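Local structure of alpha-L-rhamnosidase (Streptomyces avermitilis, 3W5M) at residues Ala832-Val837 and Thr864-Val869; Ala814-Leu819 and Pro855-Val860; Asp810-Tyr815 and Val837-Ala842; Lys843-Ser848 and Ala870-His875; Tyr927-Gly932 and Arg946-Gly951. The protein hydrolyses terminal non-reducing alpha-L-rhamnose residues from alpha-L-rhamnosides, including citrus flavonoids and gum arabic, and also binds L-rhamnose through a calcium-dependent carbohydrate-binding module. All coordinates share one frame; numbering follows the deposited sequence.

Interaction 1: residues Ala832-Val837 and Thr864-Val869; sequences AADRLV and TGHTDV
Val837 and Ala833, on helix 829-842, supply the apolar contacts with Thr864, His866 and Val869. Val837 lays CG2 over the centre of one face of the His866 imidazole. This is a CH-pi contact: CG2 lies 3.7 Å from the centroid of the His866 ring, only 11° off the ring normal. With CG1 anti to the backbone N (chi1 175°), the other Val837 branch reaches across to Val869, CG1 to CG2 at a looser 4.3 Å. A turn earlier, Ala833 CB packs on Thr864 CB at 3.6 Å and also touches the Thr864 methyl, CG2. The Thr864 hydroxyl is hydrogen-bonded to Val860 O of helix 854-863, which Thr864 follows.

The polar link runs through one water. It donates to Asp834 OD1 at 2.6 Å and lies 2.7 Å from His866 NE2, in the plane of the ring at its edge.

The second segment is the joint between helices 854-863 and 867-875. Gly865, with positive phi, is the C-prime residue of the Schellman motif that ends the first. His866 is at the N-cap position of the second.

The His866 ring is thus held in two ways, by a methyl on one face and by water at its edge. Asp834 OD1 is 4.4 Å from His866 NE2, so the carboxylate probably favours positive charge on the imidazole.

Interaction 2: residues Ala814-Leu819 and Pro855-Val860; sequences AYVLTL and PRLLPV
Helix segments 814-819 and 855-860 cross at 71°, with axes 8.8 Å apart at closest, and the backbones come nearest at Val816 and Leu857. Val816 is central and uses both branches. CG1, anti to the backbone N (chi1 167°), presses on Arg856 CB at 3.4 Å. CG2 meets Leu857 CD1 at 3.5 Å, the two side chains crossing at about a right angle. The Val816 carbonyl O is also touched by Val860 CG2. Both helices belong to the (alpha/alpha)6-barrel of this glycoside hydrolase, and the join between them is largely buried and mostly apolar. On one flank Leu819 CD1 packs against Val860 CG1 at 3.7 Å. On the other, Leu817 CD2 lies 3.6 Å from Arg856 CD, touching the aliphatic part of an arginine chain extended from CG to NE. Past that point Arg856 NH1 is hydrogen-bonded to Ser820 OG, just beyond the first segment. Tyr763 and His766 of helix 756-777 also touch the Arg856 side chain.

Interaction 3: residues Asp810-Tyr815 and Val837-Ala842; sequences DTQSAY and VALIEA
Leu839 of helix 829-842 packs against the N-terminal end of helix 812-820, in the (alpha/alpha)6-barrel domain. That end is capped by Thr811, whose OG1 accepts from Ala814 N at 3.0 Å and is also hydrogen-bonded to Thr754 OG1. Leu839 does most of the touching. Its CD1 approaches the Asp810 carbonyl O at 3.4 Å and meets the edge of the Tyr815 ring near its plane, 3.7 Å from CE2. Leu839 CD2 is 3.9 Å from the same Asp810 O. Gln812 slides past Leu839 in the opposite direction and lays its amide against Ile840, with Gln812 CD 3.7 Å from Ile840 CG1. That CG1, held beside the backbone N (chi1 -65°), is the branch that meets the amide. The buried amide is satisfied at both ends by the loop after helix 829-842: OE1 accepts from Ser848 N, and NE2 bonds to His846 O. Asp810 OD1 takes the proton of Tyr815 OH at 2.6 Å through its anti lone pair.

Interaction 4: residues Lys843-Ser848 and Ala870-His875; sequences KDWHLS and AYRLLH
Leu873 and Arg872, neighbours on helix 867-875, meet the loop 843-848 in very different ways. Leu873 makes the buried part. Its CD2 methyl pushes against the loop backbone, 3.5 Å from Trp845 O and 3.7 Å from Leu847 N. Leu857 and Leu861 of helix 854-863 also touch this leucine, and Trp845 O is hydrogen-bonded to Gln876 NE2.

The loop leaves helix 829-842 of the (alpha/alpha)6-barrel domain through a Schellman motif. Asp844, with positive phi, is the C-prime residue, and Trp845 N returns to Ile840 O. His846 ND1 donates to Lys843 O at 2.9 Å, which ties the turn together, while NE2 is bonded to Thr878 OG1.

On the solvent side the exposed Arg872 lies over one face of the Trp845 indole. The chain bends at chi2 (77°), which turns CD. Farther out, Arg872 CZ stands 3.6 Å from the centroid of the Trp845 five-membered ring, a cation-pi contact. The two planes are tilted by 30°. NH2 lies above the rim at CD1 and NE1, 3.1 Å from Trp845 CD1, while NH1 sits nearer Trp845 CE2, at 3.6 Å.

Interaction 5: residues Tyr927-Gly932 and Arg946-Gly951; sequences YANIAG and RPRPGG
The Asn929 amide lies alongside the Arg948 side chain, which points the same way, with the amide and guanidinium planes 66° apart. The amide is next to CD and NE of Arg948, a chain extended from CG to NE. Arg948 in turn puts NH2 over the centre of one face of the Arg946 guanidinium, 3.1 Å above its plane. These are like charges; Arg946 has a salt bridge to Asp1014 and a cation-pi contact with Trp993, which probably ease the repulsion. The segments join the end of helix 923-929, in the (alpha/alpha)6-barrel domain, to a loop of the C-terminal beta-sandwich domain. The direct bond is between backbones: Arg948 N donates to Asn929 O at 2.8 Å, nearly straight at 169°. The same oxygen takes a CA-H...O contact from Pro947 CA at 3.4 Å. Gly932, with positive phi, brings its CA to 3.8 Å from Pro947 N. A water accepts from Arg946 N at a long 3.3 Å and donates to Ala928 O at 2.7 Å.

In the fold
Interactions 1 to 4 are parts of one packed set of consecutive helices, 812-820, 829-842, 854-863 and 867-875. Interactions 1 and 3 use adjoining parts of helix 829-842 and share Val837, with centres 9 Å apart. Arg835 NH2 joins them by its salt bridge to Asp810 OD2, at 2.7 Å. Interaction 2 lies beside both, its centre 10 Å from each, and Leu857 CD2 carries it on to Leu873 CD1 of interaction 4 at 3.8 Å. Interaction 5 links the set to the C-terminal domain, where Tyr871 OH lies 2.8 Å from Arg948 O, a probable hydrogen bond. Interaction 2 comes near the active site: the side chain of Leu817 is about 9 Å from that of the rhamnose-binding Trp695. The other four lie away from the annotated sites.

Interaction 1: residues Ala832-Val837 and Thr864-Val869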
# COMPACT_ATOMS: atom_id res chain seq x y z
N ALA A 832 -22.19 10.51 -31.13
CA ALA A 832 -21.20 10.75 -30.08
C ALA A 832 -19.98 9.88 -30.27
O ALA A 832 -18.84 10.36 -30.13
CB ALA A 832 -21.81 10.59 -28.69
N ALA A 833 -20.18 8.62 -30.65
CA ALA A 833 -19.07 7.71 -30.90
C ALA A 833 -18.28 8.07 -32.17
O ALA A 833 -17.04 7.94 -32.20
CB ALA A 833 -19.54 6.27 -30.93
N ASP A 834 -19.00 8.49 -33.22
CA ASP A 834 -18.37 8.96 -34.46
C ASP A 834 -17.42 10.13 -34.18
O ASP A 834 -16.31 10.18 -34.73
CB ASP A 834 -19.45 9.41 -35.48
CG ASP A 834 -20.08 8.24 -36.27
OD1 ASP A 834 -19.53 7.11 -36.29
OD2 ASP A 834 -21.16 8.46 -36.90
N ARG A 835 -17.88 11.07 -33.36
CA ARG A 835 -17.14 12.25 -32.93
C ARG A 835 -15.88 11.88 -32.10
O ARG A 835 -14.86 12.56 -32.19
CB ARG A 835 -18.05 13.19 -32.14
CG ARG A 835 -17.43 14.52 -31.74
CD ARG A 835 -16.77 15.20 -32.93
NE ARG A 835 -16.13 16.47 -32.60
CZ ARG A 835 -15.20 17.06 -33.36
NH1 ARG A 835 -14.79 16.49 -34.48
NH2 ARG A 835 -14.66 18.21 -32.99
N LEU A 836 -15.99 10.82 -31.30
CA LEU A 836 -14.86 10.34 -30.51
C LEU A 836 -13.77 9.84 -31.42
O LEU A 836 -12.59 10.22 -31.27
CB LEU A 836 -15.32 9.20 -29.58
CG LEU A 836 -14.23 8.49 -28.76
CD1 LEU A 836 -13.50 9.45 -27.81
CD2 LEU A 836 -14.90 7.34 -28.01
N VAL A 837 -14.16 9.00 -32.37
CA VAL A 837 -13.26 8.45 -33.36
C VAL A 837 -12.61 9.57 -34.17
O VAL A 837 -11.43 9.47 -34.53
CB VAL A 837 -13.99 7.46 -34.28
CG1 VAL A 837 -13.08 6.97 -35.40
CG2 VAL A 837 -14.47 6.26 -33.47
N THR A 864 -19.14 0.45 -29.22
CA THR A 864 -19.76 1.22 -30.29
C THR A 864 -19.31 0.73 -31.67
O THR A 864 -19.55 1.40 -32.67
CB THR A 864 -19.48 2.73 -30.12
OG1 THR A 864 -18.07 2.94 -29.95
CG2 THR A 864 -20.21 3.28 -28.90
N GLY A 865 -18.64 -0.41 -31.72
CA GLY A 865 -18.26 -1.04 -33.00
C GLY A 865 -16.94 -0.59 -33.60
O GLY A 865 -16.72 -0.72 -34.82
N HIS A 866 -16.05 -0.08 -32.75
CA HIS A 866 -14.73 0.37 -33.18
C HIS A 866 -13.55 -0.34 -32.51
O HIS A 866 -12.59 0.32 -32.11
CB HIS A 866 -14.61 1.87 -32.97
CG HIS A 866 -15.68 2.66 -33.64
ND1 HIS A 866 -15.77 2.77 -35.02
CD2 HIS A 866 -16.69 3.40 -33.14
CE1 HIS A 866 -16.80 3.54 -35.32
NE2 HIS A 866 -17.38 3.93 -34.20
N THR A 867 -13.63 -1.67 -32.41
CA THR A 867 -12.54 -2.49 -31.91
C THR A 867 -11.25 -2.27 -32.70
O THR A 867 -10.17 -2.25 -32.12
CB THR A 867 -12.92 -3.99 -31.87
OG1 THR A 867 -13.92 -4.17 -30.87
CG2 THR A 867 -11.71 -4.89 -31.49
N ASP A 868 -11.37 -2.10 -34.02
CA ASP A 868 -10.21 -1.82 -34.87
C ASP A 868 -9.43 -0.57 -34.44
O ASP A 868 -8.20 -0.58 -34.44
CB ASP A 868 -10.62 -1.75 -36.36
CG ASP A 868 -11.64 -0.64 -36.63
OD1 ASP A 868 -12.24 -0.10 -35.68
OD2 ASP A 868 -11.83 -0.32 -37.82
N VAL A 869 -10.16 0.48 -34.07
CA VAL A 869 -9.62 1.72 -33.51
C VAL A 869 -9.01 1.48 -32.12
O VAL A 869 -8.00 2.08 -31.76
CB VAL A 869 -10.71 2.79 -33.40
CG1 VAL A 869 -10.23 4.03 -32.65
CG2 VAL A 869 -11.21 3.18 -34.79
O HOH W 1 -19.82 5.10 -34.59

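Interaction 2: residues Ala814-Leu819 and Pro855-Val860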
# COMPACT_ATOMS: atom_id res chain seq x y z
N ALA A 814 -14.91 13.46 -22.57
CA ALA A 814 -16.32 13.87 -22.58
C ALA A 814 -17.22 12.85 -23.27
O ALA A 814 -18.32 12.57 -22.78
CB ALA A 814 -16.51 15.25 -23.22
N TYR A 815 -16.75 12.26 -24.36
CA TYR A 815 -17.53 11.26 -25.06
C TYR A 815 -17.40 9.90 -24.41
O TYR A 815 -18.40 9.20 -24.23
CB TYR A 815 -17.14 11.21 -26.53
CG TYR A 815 -17.48 12.51 -27.19
CD1 TYR A 815 -18.82 12.93 -27.28
CD2 TYR A 815 -16.49 13.35 -27.69
CE1 TYR A 815 -19.14 14.13 -27.88
CE2 TYR A 815 -16.81 14.56 -28.29
CZ TYR A 815 -18.13 14.95 -28.37
OH TYR A 815 -18.45 16.15 -28.95
N VAL A 816 -16.17 9.54 -24.07
CA VAL A 816 -15.94 8.28 -23.38
C VAL A 816 -16.89 8.15 -22.18
O VAL A 816 -17.57 7.13 -22.05
CB VAL A 816 -14.48 8.15 -22.90
CG1 VAL A 816 -14.36 6.98 -21.91
CG2 VAL A 816 -13.55 7.89 -24.09
N LEU A 817 -16.93 9.17 -21.33
CA LEU A 817 -17.67 9.06 -20.08
C LEU A 817 -19.18 9.00 -20.29
O LEU A 817 -19.88 8.23 -19.62
CB LEU A 817 -17.32 10.19 -19.13
CG LEU A 817 -15.94 9.98 -18.48
CD1 LEU A 817 -15.42 11.27 -17.89
CD2 LEU A 817 -15.97 8.88 -17.43
N THR A 818 -19.67 9.83 -21.21
CA THR A 818 -21.10 9.85 -21.50
C THR A 818 -21.56 8.57 -22.16
O THR A 818 -22.64 8.08 -21.83
CB THR A 818 -21.50 11.05 -22.37
OG1 THR A 818 -20.77 11.00 -23.61
CG2 THR A 818 -21.19 12.32 -21.63
N LEU A 819 -20.76 8.01 -23.08
CA LEU A 819 -21.09 6.73 -23.70
C LEU A 819 -21.02 5.59 -22.69
O LEU A 819 -21.91 4.73 -22.63
CB LEU A 819 -20.21 6.44 -24.91
CG LEU A 819 -20.56 7.36 -26.09
CD1 LEU A 819 -19.38 7.36 -27.05
CD2 LEU A 819 -21.85 6.90 -26.78
N PRO A 855 -9.66 4.47 -18.41
CA PRO A 855 -10.13 3.11 -18.14
C PRO A 855 -11.35 2.73 -18.97
O PRO A 855 -11.57 1.54 -19.21
CB PRO A 855 -10.50 3.15 -16.65
CG PRO A 855 -10.80 4.56 -16.36
CD PRO A 855 -9.87 5.35 -17.25
N ARG A 856 -12.11 3.73 -19.42
CA ARG A 856 -13.35 3.49 -20.18
C ARG A 856 -13.19 3.64 -21.69
O ARG A 856 -14.11 3.35 -22.46
CB ARG A 856 -14.47 4.41 -19.64
CG ARG A 856 -14.76 4.25 -18.14
CD ARG A 856 -15.72 5.29 -17.57
NE ARG A 856 -16.02 5.04 -16.15
CZ ARG A 856 -17.02 4.28 -15.70
NH1 ARG A 856 -17.87 3.69 -16.54
NH2 ARG A 856 -17.19 4.09 -14.39
N LEU A 857 -12.01 4.07 -22.14
CA LEU A 857 -11.82 4.42 -23.57
C LEU A 857 -11.88 3.22 -24.53
O LEU A 857 -12.67 3.19 -25.48
CB LEU A 857 -10.50 5.22 -23.76
CG LEU A 857 -9.97 5.54 -25.18
CD1 LEU A 857 -10.84 6.57 -25.87
CD2 LEU A 857 -8.53 6.04 -25.09
N LEU A 858 -11.04 2.22 -24.30
CA LEU A 858 -11.04 1.08 -25.19
C LEU A 858 -12.36 0.30 -25.10
O LEU A 858 -12.89 -0.13 -26.15
CB LEU A 858 -9.80 0.17 -25.02
CG LEU A 858 -8.38 0.70 -25.33
CD1 LEU A 858 -7.39 -0.43 -25.54
CD2 LEU A 858 -8.35 1.63 -26.55
N PRO A 859 -12.92 0.13 -23.88
CA PRO A 859 -14.27 -0.50 -23.79
C PRO A 859 -15.39 0.24 -24.58
O PRO A 859 -16.15 -0.40 -25.31
CB PRO A 859 -14.55 -0.47 -22.28
CG PRO A 859 -13.20 -0.58 -21.67
CD PRO A 859 -12.33 0.33 -22.54
N VAL A 860 -15.47 1.56 -24.45
CA VAL A 860 -16.44 2.37 -25.22
C VAL A 860 -16.23 2.22 -26.73
O VAL A 860 -17.20 2.03 -27.48
CB VAL A 860 -16.40 3.84 -24.78
CG1 VAL A 860 -16.98 4.76 -25.84
CG2 VAL A 860 -17.13 4.01 -23.46

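Interaction 3: residues Asp810-Tyr815 and Val837-Ala842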
# COMPACT_ATOMS: atom_id res chain seq x y z
N ASP A 810 -16.14 18.88 -25.79
CA ASP A 810 -15.74 18.22 -27.02
C ASP A 810 -14.38 17.53 -26.87
O ASP A 810 -13.55 17.53 -27.79
CB ASP A 810 -15.76 19.24 -28.19
CG ASP A 810 -15.78 18.58 -29.56
OD1 ASP A 810 -16.44 17.54 -29.73
OD2 ASP A 810 -15.13 19.12 -30.49
N THR A 811 -14.17 16.91 -25.70
CA THR A 811 -12.95 16.16 -25.43
C THR A 811 -13.16 14.67 -25.64
O THR A 811 -14.29 14.20 -25.63
CB THR A 811 -12.44 16.41 -23.99
OG1 THR A 811 -13.44 16.01 -23.05
CG2 THR A 811 -12.10 17.88 -23.77
N GLN A 812 -12.06 13.93 -25.83
CA GLN A 812 -12.14 12.48 -25.93
C GLN A 812 -12.86 11.92 -24.68
O GLN A 812 -13.79 11.11 -24.79
CB GLN A 812 -10.75 11.86 -26.11
CG GLN A 812 -10.10 12.12 -27.46
CD GLN A 812 -8.86 11.29 -27.70
OE1 GLN A 812 -8.63 10.30 -27.01
NE2 GLN A 812 -8.05 11.68 -28.68
N SER A 813 -12.45 12.40 -23.50
CA SER A 813 -13.03 11.95 -22.23
C SER A 813 -14.50 12.30 -22.05
O SER A 813 -15.24 11.51 -21.48
CB SER A 813 -12.22 12.44 -21.03
OG SER A 813 -11.06 11.67 -20.94
N ALA A 814 -14.91 13.46 -22.57
CA ALA A 814 -16.32 13.87 -22.58
C ALA A 814 -17.22 12.85 -23.27
O ALA A 814 -18.32 12.57 -22.78
CB ALA A 814 -16.51 15.25 -23.22
N TYR A 815 -16.75 12.26 -24.36
CA TYR A 815 -17.53 11.26 -25.06
C TYR A 815 -17.40 9.90 -24.41
O TYR A 815 -18.40 9.20 -24.23
CB TYR A 815 -17.14 11.21 -26.53
CG TYR A 815 -17.48 12.51 -27.19
CD1 TYR A 815 -18.82 12.93 -27.28
CD2 TYR A 815 -16.49 13.35 -27.69
CE1 TYR A 815 -19.14 14.13 -27.88
CE2 TYR A 815 -16.81 14.56 -28.29
CZ TYR A 815 -18.13 14.95 -28.37
OH TYR A 815 -18.45 16.15 -28.95
N VAL A 837 -14.16 9.00 -32.37
CA VAL A 837 -13.26 8.45 -33.36
C VAL A 837 -12.61 9.57 -34.17
O VAL A 837 -11.43 9.47 -34.53
CB VAL A 837 -13.99 7.46 -34.28
CG1 VAL A 837 -13.08 6.97 -35.40
CG2 VAL A 837 -14.47 6.26 -33.47
N ALA A 838 -13.39 10.62 -34.44
CA ALA A 838 -12.91 11.76 -35.22
C ALA A 838 -11.80 12.49 -34.46
O ALA A 838 -10.79 12.88 -35.07
CB ALA A 838 -14.06 12.71 -35.54
N LEU A 839 -11.99 12.65 -33.15
CA LEU A 839 -11.00 13.31 -32.28
C LEU A 839 -9.71 12.49 -32.15
O LEU A 839 -8.62 13.07 -32.11
CB LEU A 839 -11.58 13.64 -30.91
CG LEU A 839 -12.77 14.60 -30.79
CD1 LEU A 839 -13.31 14.58 -29.38
CD2 LEU A 839 -12.39 16.03 -31.16
N ILE A 840 -9.85 11.17 -32.10
CA ILE A 840 -8.70 10.25 -32.08
C ILE A 840 -7.92 10.30 -33.41
O ILE A 840 -6.68 10.43 -33.42
CB ILE A 840 -9.15 8.81 -31.75
CG1 ILE A 840 -9.72 8.75 -30.31
CG2 ILE A 840 -7.99 7.82 -31.94
CD1 ILE A 840 -10.28 7.40 -29.88
N GLU A 841 -8.65 10.20 -34.52
CA GLU A 841 -8.06 10.33 -35.86
C GLU A 841 -7.29 11.65 -36.01
O GLU A 841 -6.17 11.66 -36.52
CB GLU A 841 -9.14 10.20 -36.94
CG GLU A 841 -8.63 9.96 -38.35
CD GLU A 841 -9.70 10.16 -39.41
OE1 GLU A 841 -10.42 11.19 -39.34
OE2 GLU A 841 -9.84 9.30 -40.31
N ALA A 842 -7.90 12.75 -35.54
CA ALA A 842 -7.30 14.08 -35.59
C ALA A 842 -5.99 14.21 -34.80
O ALA A 842 -5.16 15.06 -35.10
CB ALA A 842 -8.29 15.14 -35.13

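Interaction 4: residues Lys843-Ser848 and Ala870-His875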
# COMPACT_ATOMS: atom_id res chain seq x y z
N LYS A 843 -5.84 13.37 -33.77
CA LYS A 843 -4.62 13.35 -32.97
C LYS A 843 -3.64 12.32 -33.52
O LYS A 843 -2.78 11.84 -32.77
CB LYS A 843 -4.95 13.04 -31.50
CG LYS A 843 -5.63 14.17 -30.74
CD LYS A 843 -5.23 15.55 -31.28
CE LYS A 843 -5.10 16.60 -30.19
NZ LYS A 843 -5.98 16.34 -29.02
N ASP A 844 -3.75 12.00 -34.81
CA ASP A 844 -2.91 10.99 -35.47
C ASP A 844 -2.99 9.61 -34.78
O ASP A 844 -1.98 8.91 -34.60
CB ASP A 844 -1.46 11.49 -35.63
CG ASP A 844 -0.61 10.59 -36.52
OD1 ASP A 844 -1.13 10.09 -37.54
OD2 ASP A 844 0.58 10.39 -36.19
N TRP A 845 -4.22 9.25 -34.42
CA TRP A 845 -4.55 7.98 -33.77
C TRP A 845 -3.84 7.85 -32.42
O TRP A 845 -3.15 6.87 -32.18
CB TRP A 845 -4.24 6.79 -34.69
CG TRP A 845 -4.90 6.87 -36.03
CD1 TRP A 845 -4.30 7.16 -37.23
CD2 TRP A 845 -6.30 6.67 -36.32
NE1 TRP A 845 -5.23 7.14 -38.25
CE2 TRP A 845 -6.46 6.84 -37.72
CE3 TRP A 845 -7.42 6.37 -35.53
CZ2 TRP A 845 -7.71 6.71 -38.35
CZ3 TRP A 845 -8.66 6.24 -36.16
CH2 TRP A 845 -8.80 6.41 -37.55
N HIS A 846 -3.98 8.88 -31.60
CA HIS A 846 -3.49 8.85 -30.22
C HIS A 846 -4.63 9.22 -29.28
O HIS A 846 -5.48 10.05 -29.60
CB HIS A 846 -2.33 9.83 -29.96
CG HIS A 846 -1.06 9.49 -30.68
ND1 HIS A 846 -0.84 9.83 -32.00
CD2 HIS A 846 0.07 8.87 -30.26
CE1 HIS A 846 0.36 9.40 -32.37
NE2 HIS A 846 0.93 8.83 -31.33
N LEU A 847 -4.63 8.61 -28.10
CA LEU A 847 -5.55 8.99 -27.06
C LEU A 847 -5.21 10.38 -26.50
O LEU A 847 -4.11 10.87 -26.69
CB LEU A 847 -5.54 7.94 -25.93
CG LEU A 847 -4.24 7.68 -25.15
CD1 LEU A 847 -4.01 8.76 -24.09
CD2 LEU A 847 -4.33 6.31 -24.51
N SER A 848 -6.15 10.99 -25.80
CA SER A 848 -5.86 12.23 -25.12
C SER A 848 -6.40 12.21 -23.69
O SER A 848 -6.36 13.21 -22.97
CB SER A 848 -6.46 13.40 -25.89
OG SER A 848 -7.86 13.39 -25.69
N ALA A 870 -9.64 0.61 -31.34
CA ALA A 870 -9.11 0.28 -30.02
C ALA A 870 -7.75 -0.36 -30.19
O ALA A 870 -6.81 0.01 -29.48
CB ALA A 870 -10.06 -0.64 -29.27
N TYR A 871 -7.63 -1.29 -31.14
CA TYR A 871 -6.36 -1.94 -31.40
C TYR A 871 -5.30 -0.94 -31.86
O TYR A 871 -4.14 -1.08 -31.51
CB TYR A 871 -6.50 -3.06 -32.41
CG TYR A 871 -6.80 -4.41 -31.78
CD1 TYR A 871 -5.78 -5.14 -31.14
CD2 TYR A 871 -8.09 -4.98 -31.84
CE1 TYR A 871 -6.04 -6.38 -30.57
CE2 TYR A 871 -8.35 -6.22 -31.28
CZ TYR A 871 -7.33 -6.91 -30.65
OH TYR A 871 -7.56 -8.13 -30.11
N ARG A 872 -5.73 0.07 -32.62
CA ARG A 872 -4.80 1.07 -33.15
C ARG A 872 -4.14 1.82 -31.98
O ARG A 872 -2.91 1.96 -31.93
CB ARG A 872 -5.52 2.04 -34.09
CG ARG A 872 -4.60 2.97 -34.88
CD ARG A 872 -3.93 2.27 -36.06
NE ARG A 872 -3.33 3.25 -36.99
CZ ARG A 872 -3.97 3.79 -38.02
NH1 ARG A 872 -5.23 3.48 -38.29
NH2 ARG A 872 -3.34 4.67 -38.80
N LEU A 873 -4.98 2.27 -31.06
CA LEU A 873 -4.52 2.87 -29.81
C LEU A 873 -3.66 1.92 -28.99
O LEU A 873 -2.63 2.32 -28.45
CB LEU A 873 -5.69 3.36 -28.97
CG LEU A 873 -6.51 4.48 -29.62
CD1 LEU A 873 -7.57 4.91 -28.65
CD2 LEU A 873 -5.61 5.64 -29.99
N LEU A 874 -4.07 0.66 -28.92
CA LEU A 874 -3.38 -0.32 -28.10
C LEU A 874 -1.94 -0.57 -28.58
O LEU A 874 -1.01 -0.64 -27.77
CB LEU A 874 -4.16 -1.65 -27.99
CG LEU A 874 -3.55 -2.66 -27.01
CD1 LEU A 874 -3.82 -2.24 -25.57
CD2 LEU A 874 -4.08 -4.06 -27.28
N HIS A 875 -1.78 -0.69 -29.90
CA HIS A 875 -0.48 -1.04 -30.51
C HIS A 875 0.39 0.18 -30.81
O HIS A 875 1.54 0.03 -31.24
CB HIS A 875 -0.69 -1.82 -31.80
CG HIS A 875 -1.17 -3.22 -31.59
ND1 HIS A 875 -0.50 -4.12 -30.79
CD2 HIS A 875 -2.25 -3.87 -32.08
CE1 HIS A 875 -1.16 -5.27 -30.79
NE2 HIS A 875 -2.21 -5.14 -31.57

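Interaction 5: residues Tyr927-Gly932 and Arg946-Gly951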
# COMPACT_ATOMS: atom_id res chain seq x y z
N TYR A 927 -8.12 -8.28 -21.06
CA TYR A 927 -8.49 -9.56 -20.50
C TYR A 927 -9.87 -9.94 -21.03
O TYR A 927 -10.08 -11.10 -21.38
CB TYR A 927 -8.43 -9.54 -18.94
CG TYR A 927 -7.10 -9.03 -18.42
CD1 TYR A 927 -5.90 -9.28 -19.11
CD2 TYR A 927 -7.04 -8.27 -17.26
CE1 TYR A 927 -4.69 -8.78 -18.64
CE2 TYR A 927 -5.82 -7.75 -16.80
CZ TYR A 927 -4.65 -8.04 -17.49
OH TYR A 927 -3.45 -7.53 -17.01
N ALA A 928 -10.74 -8.94 -21.16
CA ALA A 928 -12.11 -9.15 -21.64
C ALA A 928 -12.19 -9.41 -23.15
O ALA A 928 -13.02 -10.19 -23.59
CB ALA A 928 -13.01 -7.98 -21.24
N ASN A 929 -11.28 -8.81 -23.92
CA ASN A 929 -11.39 -8.79 -25.40
C ASN A 929 -10.33 -9.54 -26.17
O ASN A 929 -10.61 -10.13 -27.23
CB ASN A 929 -11.47 -7.36 -25.88
CG ASN A 929 -12.63 -6.61 -25.29
OD1 ASN A 929 -12.45 -5.74 -24.44
ND2 ASN A 929 -13.84 -6.95 -25.71
N ILE A 930 -9.10 -9.58 -25.66
CA ILE A 930 -8.07 -10.35 -26.32
C ILE A 930 -8.12 -11.75 -25.75
O ILE A 930 -8.18 -12.73 -26.50
CB ILE A 930 -6.65 -9.71 -26.20
CG1 ILE A 930 -6.68 -8.29 -26.76
CG2 ILE A 930 -5.61 -10.62 -26.88
CD1 ILE A 930 -5.42 -7.46 -26.53
N ALA A 931 -8.10 -11.86 -24.42
CA ALA A 931 -8.26 -13.17 -23.79
C ALA A 931 -9.73 -13.65 -23.90
O ALA A 931 -9.99 -14.83 -23.96
CB ALA A 931 -7.79 -13.11 -22.34
N GLY A 932 -10.67 -12.71 -23.95
CA GLY A 932 -12.07 -13.09 -24.11
C GLY A 932 -12.67 -13.72 -22.86
O GLY A 932 -13.36 -14.74 -22.95
N ARG A 946 -15.67 -13.95 -25.56
CA ARG A 946 -15.80 -13.19 -26.80
C ARG A 946 -14.44 -12.58 -27.20
O ARG A 946 -14.24 -11.37 -27.08
CB ARG A 946 -16.89 -12.13 -26.63
CG ARG A 946 -17.23 -11.40 -27.92
CD ARG A 946 -18.41 -10.46 -27.79
NE ARG A 946 -18.76 -9.99 -29.12
CZ ARG A 946 -19.78 -9.20 -29.42
NH1 ARG A 946 -20.59 -8.74 -28.47
NH2 ARG A 946 -19.98 -8.86 -30.69
N PRO A 947 -13.49 -13.44 -27.63
CA PRO A 947 -12.22 -12.93 -28.15
C PRO A 947 -12.48 -12.18 -29.45
O PRO A 947 -13.24 -12.66 -30.31
CB PRO A 947 -11.41 -14.21 -28.42
CG PRO A 947 -12.42 -15.31 -28.53
CD PRO A 947 -13.51 -14.91 -27.58
N ARG A 948 -11.88 -10.99 -29.58
CA ARG A 948 -12.00 -10.22 -30.79
C ARG A 948 -10.63 -10.00 -31.40
O ARG A 948 -10.00 -8.98 -31.11
CB ARG A 948 -12.67 -8.88 -30.50
CG ARG A 948 -14.04 -8.98 -29.85
CD ARG A 948 -14.32 -7.69 -29.13
NE ARG A 948 -15.72 -7.49 -28.74
CZ ARG A 948 -16.65 -6.97 -29.53
NH1 ARG A 948 -16.35 -6.62 -30.77
NH2 ARG A 948 -17.88 -6.79 -29.08
N PRO A 949 -10.17 -10.92 -32.27
CA PRO A 949 -8.88 -10.75 -32.95
C PRO A 949 -8.86 -9.43 -33.71
O PRO A 949 -9.92 -8.90 -34.08
CB PRO A 949 -8.84 -11.94 -33.93
CG PRO A 949 -9.81 -12.93 -33.38
CD PRO A 949 -10.90 -12.09 -32.79
N GLY A 950 -7.66 -8.90 -33.91
CA GLY A 950 -7.49 -7.53 -34.40
C GLY A 950 -6.05 -7.13 -34.20
O GLY A 950 -5.25 -7.91 -33.66
N GLY A 951 -5.70 -5.91 -34.63
CA GLY A 951 -4.32 -5.44 -34.55
C GLY A 951 -3.33 -6.51 -34.98
O GLY A 951 -3.52 -7.15 -36.01
O HOH W 2 -15.20 -11.76 -23.20